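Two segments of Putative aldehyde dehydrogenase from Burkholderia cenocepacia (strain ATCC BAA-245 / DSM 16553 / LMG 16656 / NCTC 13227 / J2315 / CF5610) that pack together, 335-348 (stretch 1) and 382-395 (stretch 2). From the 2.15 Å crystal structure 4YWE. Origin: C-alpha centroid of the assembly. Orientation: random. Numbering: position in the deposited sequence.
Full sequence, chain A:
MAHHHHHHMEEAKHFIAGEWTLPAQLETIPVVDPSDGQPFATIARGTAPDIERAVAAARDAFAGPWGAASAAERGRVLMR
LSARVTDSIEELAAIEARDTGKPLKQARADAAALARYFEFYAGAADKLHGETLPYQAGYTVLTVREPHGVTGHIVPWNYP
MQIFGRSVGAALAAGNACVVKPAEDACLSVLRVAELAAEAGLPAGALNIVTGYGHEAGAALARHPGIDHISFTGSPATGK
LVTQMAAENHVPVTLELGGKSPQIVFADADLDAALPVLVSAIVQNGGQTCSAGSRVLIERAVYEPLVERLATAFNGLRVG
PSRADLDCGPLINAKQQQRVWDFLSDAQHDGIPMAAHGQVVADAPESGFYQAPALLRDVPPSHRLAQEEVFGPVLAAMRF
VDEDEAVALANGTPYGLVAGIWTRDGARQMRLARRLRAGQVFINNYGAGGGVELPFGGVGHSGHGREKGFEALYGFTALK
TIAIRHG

Stretch 1, residues 335-348: KQQQRVWDFLSDAQ
Stretch 2, residues 382-395: SHRLAQEEVFGPVL

Residues 335-348 form one uninterrupted stretch of α-helix, part of a longer helix, with phi/psi mostly near -66/-39, Gln336 at -78/-33 and Phe343 at -63/-49, and i to i+4 bonds such as Phe343 N to Arg339 O (3.3 Å) and Ala347 N to Phe343 O (3.0 Å). Residues 382-395 are mostly irregular. His383 (-71/150) occupies the N-cap position of a short, weakly bonded helix at about 384-387, its ND1 accepting from Leu385 N at 3.0 Å, and Glu388 N closes on Arg384 O at 2.9 Å. The chain then extends through Glu388 (-107/150) and Glu389 (-74/128), bends at Val390 (-88/-37), takes a positive phi at Phe391 (57/43), and passes through Gly392 (-143/175) and Pro393 (-80/54) into a strand at Val394 (-115/122). The register runs in opposite order, Phe343 CA lying 6.6 Å from Leu385 CA and Val340 CA 6.0 Å from Gly392 CA; residues 383-391 run roughly against the helix before the chain turns off. Together the stretches bury 698 Å².

Phe343 (chi1 -88°, chi2 -82°) is the centre of the contact, its CA-to-CB bond pointing toward stretch 2 and its ring sandwiched between two residues. On one face the guanidinium of Arg384, carried on an extended t, t, t chain with chi4 -95°, lies flat, planes at 12° and Arg384 CZ 3.7 Å from the Phe343 ring centroid, a cation-pi stack. Over the opposite face sits Val390 (t), whose CG2 is 3.8 Å from the same centroid, a CH-pi contact. Leu385 (t, p) adds CD1 at 4.3 Å from Phe343 CD1, while its CD2 meets Ala347 CB at 4.1 Å.

The stacked guanidinium also has acidic neighbours. Arg384 NE forms a salt bridge with Glu388 OE1 at 2.6 Å, within its own stretch; the hydrogen bond in it is weak, at 124°. Asp346 (m) makes a long salt bridge, OD2 to Arg384 NH1 at 3.9 Å, with the oxygen well out of the guanidinium plane, so charge alone links them directly. Water 3 connects the same pair, donating to Asp346 OD2 (2.8 Å) and accepting from Arg384 NH1 (2.4 Å). Water 2 accepts from Arg384 NH2 (2.8 Å) and donates to Arg339 O (3.2 Å).

Arg339 (t, t, t, chi4 84°) starts sideways, but its end approaches stretch 2, where NH2 donates a weak hydrogen bond to Glu389 O (3.3 Å, 157°). Like charges also lie close here, Arg339 NH1 being 4.4 Å from Arg384 NH2.

Val340 (t), one turn before Leu344, packs with CG2 4.0 Å from Gly392 CA and 4.2 Å from Val390 CG1, and with CG1 4.1 Å from Val394 CG2. Gly392 permits this closeness: an ideal CB there would lie 2.7 Å from Val340 CG2, a clash. Leu344 (m, t) reaches Val394 (t), CD2 to CG1 at 3.9 Å. Finally, Gln336 (m, m) is bridged by water 1, which accepts from Gln336 NE2 and donates to Phe391 O, both at 2.8 Å.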

# COMPACT_ATOMS: atom_id res chain seq x y z
N LYS A 335 19.55 -35.07 24.52
CA LYS A 335 18.73 -34.23 25.40
C LYS A 335 17.31 -34.09 24.86
O LYS A 335 16.34 -34.10 25.62
CB LYS A 335 19.37 -32.85 25.57
N GLN A 336 17.19 -33.96 23.54
CA GLN A 336 15.88 -33.84 22.91
C GLN A 336 15.19 -35.19 22.81
O GLN A 336 13.97 -35.27 22.89
CB GLN A 336 16.02 -33.21 21.52
CG GLN A 336 16.39 -31.73 21.55
CD GLN A 336 15.32 -30.87 22.19
OE1 GLN A 336 15.58 -30.14 23.14
NE2 GLN A 336 14.10 -30.96 21.68
N GLN A 337 15.98 -36.25 22.64
CA GLN A 337 15.45 -37.60 22.58
C GLN A 337 14.83 -38.00 23.91
O GLN A 337 13.77 -38.64 23.96
CB GLN A 337 16.54 -38.60 22.18
CG GLN A 337 16.02 -40.01 21.95
CD GLN A 337 17.14 -41.01 21.71
OE1 GLN A 337 18.25 -40.85 22.21
NE2 GLN A 337 16.85 -42.05 20.93
N GLN A 338 15.50 -37.64 25.00
CA GLN A 338 15.03 -37.93 26.35
C GLN A 338 13.76 -37.14 26.65
O GLN A 338 12.87 -37.63 27.35
CB GLN A 338 16.11 -37.62 27.38
CG GLN A 338 15.73 -37.95 28.81
CD GLN A 338 15.56 -39.44 29.05
OE1 GLN A 338 14.53 -39.89 29.55
NE2 GLN A 338 16.58 -40.22 28.69
N ARG A 339 13.69 -35.92 26.13
CA ARG A 339 12.53 -35.07 26.34
C ARG A 339 11.27 -35.67 25.71
O ARG A 339 10.19 -35.63 26.29
CB ARG A 339 12.78 -33.67 25.77
CG ARG A 339 11.58 -32.74 25.85
CD ARG A 339 11.91 -31.36 25.32
NE ARG A 339 10.75 -30.48 25.35
CZ ARG A 339 10.36 -29.79 26.42
NH1 ARG A 339 11.04 -29.87 27.55
NH2 ARG A 339 9.28 -29.01 26.35
N VAL A 340 11.43 -36.24 24.52
CA VAL A 340 10.33 -36.90 23.83
C VAL A 340 9.92 -38.16 24.60
O VAL A 340 8.74 -38.46 24.73
CB VAL A 340 10.70 -37.25 22.37
CG1 VAL A 340 9.58 -38.03 21.70
CG2 VAL A 340 11.01 -35.98 21.59
N TRP A 341 10.92 -38.88 25.11
CA TRP A 341 10.67 -40.07 25.91
C TRP A 341 9.83 -39.76 27.15
O TRP A 341 8.96 -40.54 27.53
CB TRP A 341 11.99 -40.71 26.35
CG TRP A 341 12.70 -41.46 25.26
CD1 TRP A 341 12.18 -41.84 24.05
CD2 TRP A 341 14.05 -41.92 25.27
NE1 TRP A 341 13.12 -42.51 23.32
CE2 TRP A 341 14.29 -42.57 24.04
CE3 TRP A 341 15.09 -41.85 26.20
CZ2 TRP A 341 15.51 -43.15 23.72
CZ3 TRP A 341 16.31 -42.42 25.88
CH2 TRP A 341 16.51 -43.06 24.65
N ASP A 342 10.09 -38.62 27.77
CA ASP A 342 9.38 -38.22 28.98
C ASP A 342 7.92 -37.91 28.68
O ASP A 342 7.04 -38.21 29.49
CB ASP A 342 10.06 -37.01 29.63
CG ASP A 342 11.46 -37.33 30.13
OD1 ASP A 342 11.80 -38.53 30.22
OD2 ASP A 342 12.22 -36.39 30.43
N PHE A 343 7.66 -37.30 27.53
CA PHE A 343 6.29 -37.04 27.09
C PHE A 343 5.53 -38.34 26.89
O PHE A 343 4.42 -38.51 27.39
CB PHE A 343 6.28 -36.22 25.80
CG PHE A 343 6.32 -34.74 26.01
CD1 PHE A 343 5.16 -34.04 26.30
CD2 PHE A 343 7.51 -34.04 25.91
CE1 PHE A 343 5.19 -32.67 26.49
CE2 PHE A 343 7.54 -32.67 26.11
CZ PHE A 343 6.38 -31.99 26.39
N LEU A 344 6.14 -39.27 26.15
CA LEU A 344 5.51 -40.53 25.82
C LEU A 344 5.30 -41.42 27.05
O LEU A 344 4.29 -42.11 27.15
CB LEU A 344 6.34 -41.28 24.77
CG LEU A 344 6.48 -40.58 23.41
CD1 LEU A 344 7.34 -41.41 22.46
CD2 LEU A 344 5.11 -40.31 22.81
N SER A 345 6.25 -41.38 27.97
CA SER A 345 6.16 -42.19 29.18
C SER A 345 5.09 -41.66 30.13
O SER A 345 4.36 -42.43 30.75
CB SER A 345 7.51 -42.24 29.90
OG SER A 345 7.90 -40.96 30.36
N ASP A 346 4.99 -40.34 30.23
CA ASP A 346 3.96 -39.71 31.05
C ASP A 346 2.57 -40.01 30.49
O ASP A 346 1.63 -40.25 31.24
CB ASP A 346 4.17 -38.20 31.13
CG ASP A 346 5.35 -37.82 32.01
OD1 ASP A 346 5.71 -38.62 32.89
OD2 ASP A 346 5.90 -36.71 31.82
N ALA A 347 2.46 -39.98 29.17
CA ALA A 347 1.19 -40.24 28.50
C ALA A 347 0.75 -41.69 28.70
O ALA A 347 -0.43 -41.96 28.93
CB ALA A 347 1.29 -39.93 27.02
N GLN A 348 1.70 -42.61 28.62
CA GLN A 348 1.42 -44.03 28.80
C GLN A 348 1.02 -44.34 30.24
O GLN A 348 0.19 -45.21 30.49
CB GLN A 348 2.63 -44.87 28.39
N SER A 382 -6.53 -30.89 28.33
CA SER A 382 -5.79 -30.24 29.40
C SER A 382 -4.51 -30.98 29.75
O SER A 382 -3.72 -30.51 30.56
CB SER A 382 -6.67 -30.12 30.65
OG SER A 382 -7.08 -31.39 31.11
N HIS A 383 -4.30 -32.14 29.14
CA HIS A 383 -3.11 -32.93 29.40
C HIS A 383 -1.88 -32.25 28.80
O HIS A 383 -1.98 -31.56 27.79
CB HIS A 383 -3.26 -34.35 28.85
CG HIS A 383 -2.20 -35.30 29.33
ND1 HIS A 383 -1.00 -35.46 28.67
CD2 HIS A 383 -2.16 -36.12 30.40
CE1 HIS A 383 -0.26 -36.35 29.32
NE2 HIS A 383 -0.95 -36.77 30.37
N ARG A 384 -0.73 -32.45 29.44
CA ARG A 384 0.53 -31.84 29.01
C ARG A 384 0.88 -32.19 27.57
O ARG A 384 1.50 -31.39 26.86
CB ARG A 384 1.66 -32.26 29.96
CG ARG A 384 3.05 -31.80 29.53
CD ARG A 384 4.07 -32.03 30.64
NE ARG A 384 5.39 -31.52 30.28
CZ ARG A 384 6.36 -32.25 29.73
NH1 ARG A 384 6.16 -33.54 29.49
NH2 ARG A 384 7.52 -31.70 29.44
N LEU A 385 0.48 -33.38 27.13
CA LEU A 385 0.74 -33.82 25.77
C LEU A 385 0.05 -32.93 24.74
O LEU A 385 0.55 -32.73 23.64
CB LEU A 385 0.29 -35.28 25.58
CG LEU A 385 0.60 -35.92 24.23
CD1 LEU A 385 2.10 -36.02 24.02
CD2 LEU A 385 -0.05 -37.29 24.12
N ALA A 386 -1.10 -32.37 25.12
CA ALA A 386 -1.89 -31.55 24.21
C ALA A 386 -1.72 -30.06 24.49
O ALA A 386 -2.34 -29.22 23.82
CB ALA A 386 -3.36 -31.94 24.29
N GLN A 387 -0.89 -29.72 25.47
CA GLN A 387 -0.71 -28.33 25.88
C GLN A 387 0.71 -27.83 25.62
O GLN A 387 0.90 -26.67 25.25
CB GLN A 387 -1.06 -28.17 27.36
CG GLN A 387 -2.55 -28.20 27.66
CD GLN A 387 -3.25 -26.92 27.23
OE1 GLN A 387 -2.65 -25.85 27.21
NE2 GLN A 387 -4.53 -27.03 26.89
N GLU A 388 1.70 -28.70 25.82
CA GLU A 388 3.10 -28.30 25.68
C GLU A 388 3.73 -28.85 24.41
O GLU A 388 3.36 -29.92 23.92
CB GLU A 388 3.90 -28.75 26.91
CG GLU A 388 3.40 -28.16 28.22
CD GLU A 388 4.26 -28.56 29.40
OE1 GLU A 388 5.31 -29.19 29.19
OE2 GLU A 388 3.88 -28.23 30.55
N GLU A 389 4.70 -28.12 23.88
CA GLU A 389 5.39 -28.52 22.66
C GLU A 389 6.35 -29.67 22.92
O GLU A 389 7.18 -29.61 23.82
CB GLU A 389 6.16 -27.33 22.06
CG GLU A 389 6.80 -27.63 20.71
CD GLU A 389 7.42 -26.40 20.07
OE1 GLU A 389 8.27 -25.75 20.72
OE2 GLU A 389 7.05 -26.08 18.92
N VAL A 390 6.22 -30.73 22.13
CA VAL A 390 7.05 -31.92 22.29
C VAL A 390 8.34 -31.78 21.49
O VAL A 390 9.41 -32.20 21.94
CB VAL A 390 6.28 -33.18 21.87
CG1 VAL A 390 7.16 -34.42 21.99
CG2 VAL A 390 5.02 -33.34 22.70
N PHE A 391 8.23 -31.17 20.31
CA PHE A 391 9.33 -31.08 19.35
C PHE A 391 9.82 -32.48 19.00
O PHE A 391 11.02 -32.74 18.93
CB PHE A 391 10.47 -30.21 19.89
CG PHE A 391 10.88 -29.12 18.95
CD1 PHE A 391 9.99 -28.12 18.60
CD2 PHE A 391 12.16 -29.09 18.41
CE1 PHE A 391 10.37 -27.11 17.73
CE2 PHE A 391 12.54 -28.09 17.54
CZ PHE A 391 11.64 -27.10 17.20
N GLY A 392 8.87 -33.38 18.78
CA GLY A 392 9.14 -34.73 18.33
C GLY A 392 8.05 -35.17 17.38
O GLY A 392 7.07 -34.45 17.18
N PRO A 393 8.20 -36.36 16.78
CA PRO A 393 7.22 -36.85 15.81
C PRO A 393 5.99 -37.44 16.49
O PRO A 393 5.61 -38.57 16.21
CB PRO A 393 8.00 -37.92 15.05
CG PRO A 393 8.93 -38.47 16.08
CD PRO A 393 9.30 -37.33 16.99
N VAL A 394 5.37 -36.67 17.38
CA VAL A 394 4.25 -37.16 18.17
C VAL A 394 2.97 -36.40 17.83
O VAL A 394 2.91 -35.18 17.96
CB VAL A 394 4.55 -37.05 19.68
CG1 VAL A 394 3.44 -37.71 20.49
CG2 VAL A 394 5.90 -37.68 19.99
N LEU A 395 1.95 -37.13 17.39
CA LEU A 395 0.68 -36.53 17.04
C LEU A 395 -0.39 -36.86 18.08
O LEU A 395 -0.62 -38.03 18.39
CB LEU A 395 0.22 -37.00 15.65
CG LEU A 395 -1.13 -36.47 15.18
CD1 LEU A 395 -1.12 -34.95 15.12
CD2 LEU A 395 -1.50 -37.07 13.83
O HOH W 1 13.80 -32.47 19.31
O HOH W 2 9.32 -33.77 28.69
O HOH W 3 4.43 -35.17 29.96